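Abietadiene synthase, chloroplastic (Abies grandis, PDB 3S9V) belongs to the plant terpene synthase family, a mainly helical chloroplast enzyme with a metal-binding domain in its C-terminal half. Local coordinates at residues F151-K160 and F175-K186. Numbering follows the deposited sequence.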
loop_
_atom_site.group_PDB
_atom_site.type_symbol
_atom_site.label_atom_id
_atom_site.label_comp_id
_atom_site.label_asym_id
_atom_site.label_seq_id
_atom_site.Cartn_x
_atom_site.Cartn_y
_atom_site.Cartn_z
ATOM N N PHE A 151 -11.944 -21.851 -16.177
ATOM C CA PHE A 151 -12.803 -22.994 -15.870
ATOM C C PHE A 151 -13.690 -23.432 -17.023
ATOM O O PHE A 151 -13.695 -24.604 -17.399
ATOM C CB PHE A 151 -13.710 -22.710 -14.673
ATOM C CG PHE A 151 -14.493 -23.920 -14.216
ATOM C CD1 PHE A 151 -13.902 -24.878 -13.398
ATOM C CD2 PHE A 151 -15.806 -24.109 -14.628
ATOM C CE1 PHE A 151 -14.607 -26.010 -12.990
ATOM C CE2 PHE A 151 -16.523 -25.240 -14.229
ATOM C CZ PHE A 151 -15.919 -26.192 -13.406
ATOM N N GLU A 152 -14.444 -22.485 -17.569
ATOM C CA GLU A 152 -15.367 -22.760 -18.662
ATOM C C GLU A 152 -14.702 -23.210 -19.962
ATOM O O GLU A 152 -15.367 -23.641 -20.899
ATOM C CB GLU A 152 -16.260 -21.534 -18.888
ATOM C CG GLU A 152 -17.184 -21.268 -17.687
ATOM C CD GLU A 152 -18.146 -20.104 -17.890
ATOM O OE1 GLU A 152 -17.679 -18.948 -18.014
ATOM O OE2 GLU A 152 -19.373 -20.351 -17.920
ATOM N N ILE A 153 -13.384 -23.125 -20.017
ATOM C CA ILE A 153 -12.676 -23.567 -21.206
ATOM C C ILE A 153 -12.125 -24.963 -20.949
ATOM O O ILE A 153 -12.317 -25.888 -21.730
ATOM C CB ILE A 153 -11.506 -22.625 -21.531
ATOM C CG1 ILE A 153 -12.030 -21.388 -22.264
ATOM C CG2 ILE A 153 -10.457 -23.357 -22.357
ATOM C CD1 ILE A 153 -10.943 -20.375 -22.610
ATOM N N VAL A 154 -11.458 -25.093 -19.816
ATOM C CA VAL A 154 -10.818 -26.327 -19.408
ATOM C C VAL A 154 -11.711 -27.453 -18.861
ATOM O O VAL A 154 -11.467 -28.631 -19.131
ATOM C CB VAL A 154 -9.707 -25.977 -18.387
ATOM C CG1 VAL A 154 -9.316 -27.186 -17.600
ATOM C CG2 VAL A 154 -8.492 -25.385 -19.137
ATOM N N PHE A 155 -12.747 -27.112 -18.106
ATOM C CA PHE A 155 -13.602 -28.150 -17.544
ATOM C C PHE A 155 -14.438 -28.922 -18.580
ATOM O O PHE A 155 -14.507 -30.151 -18.535
ATOM C CB PHE A 155 -14.512 -27.551 -16.463
ATOM C CG PHE A 155 -15.333 -28.574 -15.723
ATOM C CD1 PHE A 155 -14.722 -29.516 -14.907
ATOM C CD2 PHE A 155 -16.716 -28.583 -15.833
ATOM C CE1 PHE A 155 -15.476 -30.456 -14.207
ATOM C CE2 PHE A 155 -17.482 -29.518 -15.136
ATOM C CZ PHE A 155 -16.860 -30.456 -14.320
ATOM N N PRO A 156 -15.087 -28.219 -19.525
ATOM C CA PRO A 156 -15.880 -28.974 -20.503
ATOM C C PRO A 156 -15.011 -29.792 -21.457
ATOM O O PRO A 156 -15.417 -30.861 -21.925
ATOM C CB PRO A 156 -16.676 -27.891 -21.218
ATOM C CG PRO A 156 -16.799 -26.813 -20.178
ATOM C CD PRO A 156 -15.416 -26.785 -19.581
ATOM N N ALA A 157 -13.813 -29.295 -21.734
ATOM C CA ALA A 157 -12.898 -29.998 -22.617
ATOM C C ALA A 157 -12.605 -31.389 -22.063
ATOM O O ALA A 157 -12.516 -32.350 -22.821
ATOM C CB ALA A 157 -11.607 -29.213 -22.773
ATOM N N MET A 158 -12.456 -31.497 -20.746
ATOM C CA MET A 158 -12.189 -32.792 -20.124
ATOM C C MET A 158 -13.477 -33.612 -20.041
ATOM O O MET A 158 -13.430 -34.844 -20.077
ATOM C CB MET A 158 -11.587 -32.623 -18.723
ATOM C CG MET A 158 -10.149 -32.088 -18.697
ATOM S SD MET A 158 -9.355 -32.264 -17.063
ATOM C CE MET A 158 -10.448 -31.235 -16.070
ATOM N N LEU A 159 -14.623 -32.937 -19.924
ATOM C CA LEU A 159 -15.905 -33.647 -19.878
ATOM C C LEU A 159 -16.033 -34.469 -21.155
ATOM O O LEU A 159 -16.464 -35.625 -21.121
ATOM C CB LEU A 159 -17.090 -32.671 -19.791
ATOM C CG LEU A 159 -17.487 -32.154 -18.403
ATOM C CD1 LEU A 159 -18.672 -31.201 -18.517
ATOM C CD2 LEU A 159 -17.836 -33.327 -17.508
ATOM N N LYS A 160 -15.653 -33.863 -22.279
ATOM C CA LYS A 160 -15.707 -34.537 -23.575
ATOM C C LYS A 160 -14.711 -35.693 -23.629
ATOM O O LYS A 160 -15.009 -36.739 -24.202
ATOM C CB LYS A 160 -15.428 -33.538 -24.705
ATOM C CG LYS A 160 -16.457 -32.418 -24.765
ATOM C CD LYS A 160 -16.128 -31.359 -25.805
ATOM C CE LYS A 160 -16.284 -31.884 -27.215
ATOM N NZ LYS A 160 -16.150 -30.791 -28.218
ATOM N N PHE A 175 -26.292 -28.582 -15.407
ATOM C CA PHE A 175 -24.996 -27.931 -15.229
ATOM C C PHE A 175 -23.906 -28.440 -16.177
ATOM O O PHE A 175 -23.241 -27.651 -16.845
ATOM C CB PHE A 175 -24.499 -28.098 -13.793
ATOM C CG PHE A 175 -23.124 -27.525 -13.566
ATOM C CD1 PHE A 175 -22.925 -26.145 -13.535
ATOM C CD2 PHE A 175 -22.020 -28.362 -13.423
ATOM C CE1 PHE A 175 -21.648 -25.611 -13.367
ATOM C CE2 PHE A 175 -20.739 -27.837 -13.256
ATOM C CZ PHE A 175 -20.554 -26.457 -13.228
ATOM N N LEU A 176 -23.725 -29.753 -16.229
ATOM C CA LEU A 176 -22.694 -30.338 -17.073
ATOM C C LEU A 176 -23.020 -30.289 -18.554
ATOM O O LEU A 176 -22.138 -30.038 -19.382
ATOM C CB LEU A 176 -22.425 -31.775 -16.637
ATOM C CG LEU A 176 -21.876 -31.826 -15.208
ATOM C CD1 LEU A 176 -21.689 -33.264 -14.753
ATOM C CD2 LEU A 176 -20.559 -31.063 -15.159
ATOM N N LYS A 177 -24.284 -30.516 -18.896
ATOM C CA LYS A 177 -24.680 -30.484 -20.297
ATOM C C LYS A 177 -24.590 -29.065 -20.847
ATOM O O LYS A 177 -24.145 -28.853 -21.969
ATOM C CB LYS A 177 -26.109 -31.006 -20.475
ATOM C CG LYS A 177 -26.526 -31.066 -21.936
ATOM C CD LYS A 177 -28.022 -31.265 -22.123
ATOM C CE LYS A 177 -28.390 -31.151 -23.601
ATOM N NZ LYS A 177 -29.858 -31.195 -23.831
ATOM N N GLN A 178 -25.006 -28.092 -20.048
ATOM C CA GLN A 178 -24.984 -26.697 -20.472
ATOM C C GLN A 178 -23.615 -26.024 -20.464
ATOM O O GLN A 178 -23.392 -25.073 -21.215
ATOM C CB GLN A 178 -25.956 -25.882 -19.618
ATOM C CG GLN A 178 -27.417 -26.066 -19.998
ATOM C CD GLN A 178 -28.352 -25.724 -18.859
ATOM O OE1 GLN A 178 -28.128 -24.758 -18.128
ATOM N NE2 GLN A 178 -29.413 -26.512 -18.704
ATOM N N ILE A 179 -22.690 -26.490 -19.634
ATOM C CA ILE A 179 -21.386 -25.847 -19.630
ATOM C C ILE A 179 -20.616 -26.248 -20.890
ATOM O O ILE A 179 -19.783 -25.489 -21.389
ATOM C CB ILE A 179 -20.574 -26.200 -18.366
ATOM C CG1 ILE A 179 -19.480 -25.157 -18.160
ATOM C CG2 ILE A 179 -19.960 -27.579 -18.495
ATOM C CD1 ILE A 179 -18.753 -25.300 -16.849
ATOM N N ILE A 180 -20.906 -27.436 -21.410
ATOM C CA ILE A 180 -20.252 -27.909 -22.627
ATOM C C ILE A 180 -20.757 -27.079 -23.804
ATOM O O ILE A 180 -19.980 -26.649 -24.659
ATOM C CB ILE A 180 -20.560 -29.399 -22.893
ATOM C CG1 ILE A 180 -19.838 -30.268 -21.862
ATOM C CG2 ILE A 180 -20.133 -29.781 -24.303
ATOM C CD1 ILE A 180 -20.223 -31.727 -21.916
ATOM N N GLU A 181 -22.064 -26.846 -23.837
ATOM C CA GLU A 181 -22.670 -26.058 -24.902
ATOM C C GLU A 181 -22.134 -24.627 -24.891
ATOM O O GLU A 181 -21.871 -24.042 -25.948
ATOM C CB GLU A 181 -24.192 -26.039 -24.740
ATOM C CG GLU A 181 -24.918 -25.183 -25.767
ATOM C CD GLU A 181 -26.406 -25.064 -25.484
ATOM O OE1 GLU A 181 -27.101 -24.348 -26.240
ATOM O OE2 GLU A 181 -26.879 -25.686 -24.506
ATOM N N LYS A 182 -21.973 -24.069 -23.693
ATOM C CA LYS A 182 -21.482 -22.706 -23.549
ATOM C C LYS A 182 -20.029 -22.590 -23.990
ATOM O O LYS A 182 -19.637 -21.586 -24.580
ATOM C CB LYS A 182 -21.620 -22.234 -22.099
ATOM C CG LYS A 182 -21.266 -20.771 -21.912
ATOM C CD LYS A 182 -21.388 -20.329 -20.459
ATOM C CE LYS A 182 -20.968 -18.868 -20.295
ATOM N NZ LYS A 182 -21.046 -18.404 -18.880
ATOM N N ARG A 183 -19.230 -23.613 -23.698
ATOM C CA ARG A 183 -17.826 -23.607 -24.088
ATOM C C ARG A 183 -17.744 -23.581 -25.606
ATOM O O ARG A 183 -16.937 -22.851 -26.183
ATOM C CB ARG A 183 -17.108 -24.855 -23.563
ATOM C CG ARG A 183 -15.732 -25.092 -24.187
ATOM C CD ARG A 183 -15.051 -26.324 -23.605
ATOM N NE ARG A 183 -13.755 -26.591 -24.228
ATOM C CZ ARG A 183 -13.597 -27.155 -25.421
ATOM N NH1 ARG A 183 -14.654 -27.525 -26.134
ATOM N NH2 ARG A 183 -12.380 -27.340 -25.909
ATOM N N GLU A 184 -18.589 -24.380 -26.249
ATOM C CA GLU A 184 -18.601 -24.449 -27.701
ATOM C C GLU A 184 -18.938 -23.093 -28.309
ATOM O O GLU A 184 -18.357 -22.700 -29.319
ATOM C CB GLU A 184 -19.613 -25.490 -28.178
ATOM C CG GLU A 184 -19.219 -26.136 -29.492
ATOM C CD GLU A 184 -18.092 -27.138 -29.324
ATOM O OE1 GLU A 184 -17.468 -27.516 -30.342
ATOM O OE2 GLU A 184 -17.839 -27.559 -28.174
ATOM N N ALA A 185 -19.876 -22.380 -27.693
ATOM C CA ALA A 185 -20.282 -21.065 -28.181
ATOM C C ALA A 185 -19.248 -20.000 -27.825
ATOM O O ALA A 185 -19.336 -18.855 -28.274
ATOM C CB ALA A 185 -21.632 -20.689 -27.597
ATOM N N LYS A 186 -18.271 -20.385 -27.012
ATOM C CA LYS A 186 -17.219 -19.468 -26.588
ATOM C C LYS A 186 -16.010 -19.629 -27.508
ATOM O O LYS A 186 -15.344 -18.657 -27.852
ATOM C CB LYS A 186 -16.830 -19.769 -25.136
ATOM C CG LYS A 186 -15.939 -18.729 -24.466
ATOM C CD LYS A 186 -15.769 -19.051 -22.981
ATOM C CE LYS A 186 -14.877 -18.037 -22.275
ATOM N NZ LYS A 186 -14.697 -18.367 -20.832
#
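Helices 151-160 and 175-186 cross at -116° with their axes 8.9 Å apart, and Pro-156 and Ile-180 lie closest, CA to CA 5.0 Å. Ile-179 is a knob in the hole formed by Phe-151, Phe-155, Pro-156 and Leu-159: its CD1 reaches Phe-151 CE2 at 3.4 Å, while CG2 lies against Pro-156 CG and Leu-159 CD1. Leu-176 brings CD2 to the edge of the Phe-155 ring, 3.4 Å from CE2, and Phe-132 of helix 122-136 touches both residues from outside the pair. Arg-183 fills a second hole, among Ile-153, Pro-156, Ala-157 and Lys-160. Its chain runs extended, CG anti to the backbone N (chi1 167°), past Pro-156 CB, carrying NE to Ile-153 O at 3.0 Å in a bent bond that lies in the carbonyl plane. One guanidinium face rests over Ala-157 CA, and NH2 hydrogen-bonds Gly-208 O and forms a salt bridge with Glu-211 OE1. Pro-156 has no N-H for Glu-152 O, and the helix kinks there; that carbonyl oxygen lies 3.4 Å from Arg-183 CB. Near the start of helix 151-160, Lys-182 NZ forms a salt bridge with Glu-152 OE2, on its syn lone pair, at 2.7 Å. The arrangement is knobs-into-holes packing of two consecutive helices, steeply crossed, in the helical N-terminal part of this terpene synthase.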